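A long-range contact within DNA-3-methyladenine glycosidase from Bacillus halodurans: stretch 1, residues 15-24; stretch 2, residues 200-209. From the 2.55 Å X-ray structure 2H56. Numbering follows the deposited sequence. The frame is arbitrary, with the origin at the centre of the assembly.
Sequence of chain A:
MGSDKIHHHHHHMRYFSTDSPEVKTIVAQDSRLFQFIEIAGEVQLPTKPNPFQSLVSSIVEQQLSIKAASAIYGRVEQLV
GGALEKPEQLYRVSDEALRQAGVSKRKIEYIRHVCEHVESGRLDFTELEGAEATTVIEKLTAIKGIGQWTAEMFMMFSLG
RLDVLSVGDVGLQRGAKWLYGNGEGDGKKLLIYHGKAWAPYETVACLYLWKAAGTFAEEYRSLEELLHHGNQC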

# COMPACT_ATOMS: atom_id res chain seq x y z
N TYR A 15 7.45 -12.93 3.65
CA TYR A 15 8.77 -12.69 3.02
C TYR A 15 8.92 -13.27 1.62
O TYR A 15 8.41 -14.35 1.32
CB TYR A 15 9.90 -13.24 3.89
CG TYR A 15 9.94 -12.58 5.22
CD1 TYR A 15 10.69 -11.44 5.42
CD2 TYR A 15 9.20 -13.07 6.28
CE1 TYR A 15 10.71 -10.81 6.64
CE2 TYR A 15 9.22 -12.46 7.51
CZ TYR A 15 9.97 -11.32 7.69
OH TYR A 15 9.98 -10.69 8.92
N PHE A 16 9.63 -12.55 0.76
CA PHE A 16 9.93 -13.01 -0.58
C PHE A 16 11.43 -13.03 -0.78
O PHE A 16 12.09 -11.98 -0.75
CB PHE A 16 9.26 -12.09 -1.61
CG PHE A 16 7.77 -12.18 -1.60
CD1 PHE A 16 7.13 -13.20 -2.29
CD2 PHE A 16 7.02 -11.29 -0.89
CE1 PHE A 16 5.77 -13.32 -2.28
CE2 PHE A 16 5.65 -11.39 -0.86
CZ PHE A 16 5.02 -12.41 -1.54
N SER A 17 11.98 -14.22 -0.97
CA SER A 17 13.42 -14.34 -1.04
C SER A 17 13.82 -14.14 -2.50
O SER A 17 12.99 -14.11 -3.39
CB SER A 17 13.90 -15.68 -0.47
OG SER A 17 14.34 -16.54 -1.50
N THR A 18 15.11 -13.98 -2.74
CA THR A 18 15.59 -13.75 -4.10
C THR A 18 15.39 -14.99 -4.96
O THR A 18 15.47 -14.88 -6.17
CB THR A 18 17.06 -13.30 -4.12
OG1 THR A 18 17.91 -14.33 -3.61
CG2 THR A 18 17.22 -12.08 -3.24
N ASP A 19 15.13 -16.16 -4.36
CA ASP A 19 14.77 -17.35 -5.15
C ASP A 19 13.32 -17.82 -5.03
O ASP A 19 13.00 -18.94 -5.37
CB ASP A 19 15.71 -18.50 -4.84
CG ASP A 19 15.49 -19.11 -3.48
OD1 ASP A 19 14.84 -18.48 -2.61
OD2 ASP A 19 15.99 -20.24 -3.28
N SER A 20 12.44 -16.95 -4.54
CA SER A 20 11.01 -17.20 -4.60
C SER A 20 10.53 -17.32 -6.05
O SER A 20 11.05 -16.66 -6.93
CB SER A 20 10.27 -16.04 -3.95
OG SER A 20 10.60 -15.97 -2.56
N PRO A 21 9.49 -18.13 -6.28
CA PRO A 21 8.93 -18.22 -7.62
C PRO A 21 8.31 -16.89 -8.09
O PRO A 21 8.31 -16.59 -9.28
CB PRO A 21 7.89 -19.33 -7.51
CG PRO A 21 7.71 -19.59 -6.10
CD PRO A 21 8.79 -18.99 -5.32
N GLU A 22 7.85 -16.07 -7.18
CA GLU A 22 7.36 -14.74 -7.58
C GLU A 22 8.52 -13.87 -8.08
O GLU A 22 8.42 -13.19 -9.08
CB GLU A 22 6.62 -14.06 -6.42
CG GLU A 22 5.40 -14.84 -5.94
CD GLU A 22 5.68 -15.88 -4.81
OE1 GLU A 22 6.83 -16.28 -4.62
OE2 GLU A 22 4.73 -16.28 -4.11
N VAL A 23 9.65 -13.92 -7.38
CA VAL A 23 10.75 -13.07 -7.74
C VAL A 23 11.30 -13.57 -9.07
O VAL A 23 11.65 -12.77 -9.94
CB VAL A 23 11.81 -12.97 -6.62
CG1 VAL A 23 13.13 -12.46 -7.17
CG2 VAL A 23 11.32 -12.05 -5.55
N LYS A 24 11.33 -14.90 -9.24
CA LYS A 24 11.85 -15.49 -10.46
C LYS A 24 10.99 -15.07 -11.64
O LYS A 24 11.50 -14.78 -12.71
CB LYS A 24 11.94 -17.02 -10.38
CG LYS A 24 12.94 -17.55 -9.33
CD LYS A 24 14.25 -18.08 -9.88
CE LYS A 24 14.90 -19.13 -8.92
NZ LYS A 24 16.16 -19.80 -9.43
N PRO A 200 2.09 -11.80 -13.11
CA PRO A 200 1.06 -11.18 -12.24
C PRO A 200 1.58 -10.87 -10.81
O PRO A 200 0.83 -11.03 -9.84
CB PRO A 200 -0.02 -12.27 -12.22
CG PRO A 200 0.79 -13.52 -12.21
CD PRO A 200 2.13 -13.24 -12.88
N TYR A 201 2.83 -10.48 -10.66
CA TYR A 201 3.37 -10.25 -9.33
C TYR A 201 3.92 -8.87 -9.16
O TYR A 201 4.92 -8.65 -8.48
CB TYR A 201 4.45 -11.27 -9.03
CG TYR A 201 3.93 -12.66 -9.02
CD1 TYR A 201 2.87 -13.01 -8.19
CD2 TYR A 201 4.51 -13.65 -9.81
CE1 TYR A 201 2.39 -14.32 -8.15
CE2 TYR A 201 4.04 -14.97 -9.77
CZ TYR A 201 2.97 -15.28 -8.95
OH TYR A 201 2.47 -16.55 -8.90
N GLU A 202 3.21 -7.91 -9.73
CA GLU A 202 3.64 -6.53 -9.70
C GLU A 202 3.94 -5.98 -8.30
O GLU A 202 4.87 -5.19 -8.12
CB GLU A 202 2.59 -5.64 -10.40
CG GLU A 202 2.45 -5.88 -11.94
CD GLU A 202 1.34 -6.89 -12.31
OE1 GLU A 202 0.79 -7.57 -11.41
OE2 GLU A 202 0.99 -6.98 -13.52
N THR A 203 3.14 -6.36 -7.31
CA THR A 203 3.36 -5.87 -5.97
C THR A 203 4.77 -6.24 -5.51
O THR A 203 5.42 -5.43 -4.84
CB THR A 203 2.34 -6.45 -4.96
OG1 THR A 203 1.00 -6.16 -5.36
CG2 THR A 203 2.57 -5.85 -3.58
N VAL A 204 5.25 -7.43 -5.87
CA VAL A 204 6.59 -7.85 -5.43
C VAL A 204 7.69 -6.92 -6.02
O VAL A 204 8.59 -6.45 -5.31
CB VAL A 204 6.88 -9.34 -5.72
CG1 VAL A 204 8.26 -9.70 -5.23
CG2 VAL A 204 5.83 -10.29 -5.07
N ALA A 205 7.59 -6.61 -7.31
CA ALA A 205 8.47 -5.60 -7.94
C ALA A 205 8.41 -4.29 -7.18
O ALA A 205 9.42 -3.64 -6.95
CB ALA A 205 8.05 -5.35 -9.38
N CYS A 206 7.21 -3.89 -6.81
CA CYS A 206 7.03 -2.60 -6.16
C CYS A 206 7.76 -2.53 -4.83
O CYS A 206 8.27 -1.48 -4.46
CB CYS A 206 5.54 -2.31 -5.96
SG CYS A 206 4.68 -1.92 -7.51
N LEU A 207 7.81 -3.65 -4.12
CA LEU A 207 8.59 -3.71 -2.90
C LEU A 207 10.07 -3.40 -3.24
O LEU A 207 10.73 -2.67 -2.51
CB LEU A 207 8.46 -5.08 -2.25
CG LEU A 207 7.07 -5.46 -1.75
CD1 LEU A 207 7.06 -6.89 -1.22
CD2 LEU A 207 6.62 -4.47 -0.70
N TYR A 208 10.58 -3.94 -4.33
CA TYR A 208 11.99 -3.67 -4.69
C TYR A 208 12.18 -2.25 -5.17
O TYR A 208 13.21 -1.62 -4.91
CB TYR A 208 12.48 -4.67 -5.73
CG TYR A 208 12.77 -6.02 -5.12
CD1 TYR A 208 13.92 -6.21 -4.35
CD2 TYR A 208 11.91 -7.10 -5.29
CE1 TYR A 208 14.21 -7.41 -3.77
CE2 TYR A 208 12.19 -8.33 -4.70
CZ TYR A 208 13.34 -8.47 -3.95
OH TYR A 208 13.64 -9.66 -3.36
N LEU A 209 11.18 -1.72 -5.87
CA LEU A 209 11.27 -0.35 -6.31
C LEU A 209 11.39 0.55 -5.08
O LEU A 209 12.25 1.45 -5.04
CB LEU A 209 10.08 0.03 -7.20
CG LEU A 209 10.10 -0.56 -8.63
CD1 LEU A 209 9.11 0.13 -9.55
CD2 LEU A 209 11.47 -0.43 -9.24

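Two nearly axial CH-pi contacts, running in opposite senses, mark this interface, and no hydrogen bond crosses it. In one, stretch 1 supplies the aliphatic carbon and stretch 2 the ring: Glu 22 CG lies 3.7 Å from the centroid of the Tyr 201 ring, made up of CG, CD1, CD2, CE1, CE2 and CZ, and 8° off the ring normal. In the other the roles are exchanged, with Val 204 CG2 placed 4.1 Å from the centroid of the corresponding six carbons of Phe 16, 7° off the normal. Such small angles put each carbon almost directly above the centre of a ring face, where its hydrogens can meet the pi electrons.

The nearest CA pairs are Glu 22 CA to Tyr 201 CA at 6.3 Å and Val 23 CA to Val 204 CA at 7.1 Å; the contact itself is made mainly by side chains. Stretch 1 leaves a strand at Phe 16, passes through a type I turn from Ser 17 to Ser 20, and enters a helix at Pro 21. The turn is closed by the backbone hydrogen bond from Ser 20 N to Ser 17 O, 3.1 Å, and accompanied by a backbone-to-side-chain hydrogen bond from Ser 17 N to Ser 20 OG, 2.7 Å with an angle of 134° at the hydrogen. Across this turn, the strand residue Phe 16 and the helical residues Glu 22 and Val 23 all meet Val 204. In stretch 2, Tyr 201 occupies the N-cap position and the helix runs on from Glu 202; Leu 207 and Tyr 208, three and four residues after Val 204, therefore share a helical face with it, and the CA-to-CB bond of each points toward stretch 1.

Val 204 meets three residues of stretch 1. Besides lying over the Phe 16 face through CG2, it places that same methyl 4.1 Å from Glu 22 CB, while its CG1 lies 3.9 Å from Val 23 CG2. Both methyls therefore take part, and the side chain is in the t rotamer (chi1 -179°). Leu 207 adds a looser apolar contact, with its CD1 4.4 Å from Phe 16 CD2 in an oblique position.

Val 23 CG2 also approaches Tyr 208 CE2 at 3.9 Å, but here the methyl sits at the ring edge, near its plane, so the contact is ordinary apolar packing. The Tyr 208 hydroxyl extends toward the turn: OH is 3.8 Å from Phe 16 O and 4.3 Å from Thr 18 CG2. Neither is a hydrogen bond, and the hydroxyl finds its partner elsewhere in the structure.

The chemistry of Glu 22 is divided along its length. Its CB and CG serve as hydrocarbon against Val 204 and Tyr 201, whereas its carboxylate makes no salt bridge across the contact. The 366 Å² buried, summed over both sides, is accordingly held by apolar and CH-pi packing.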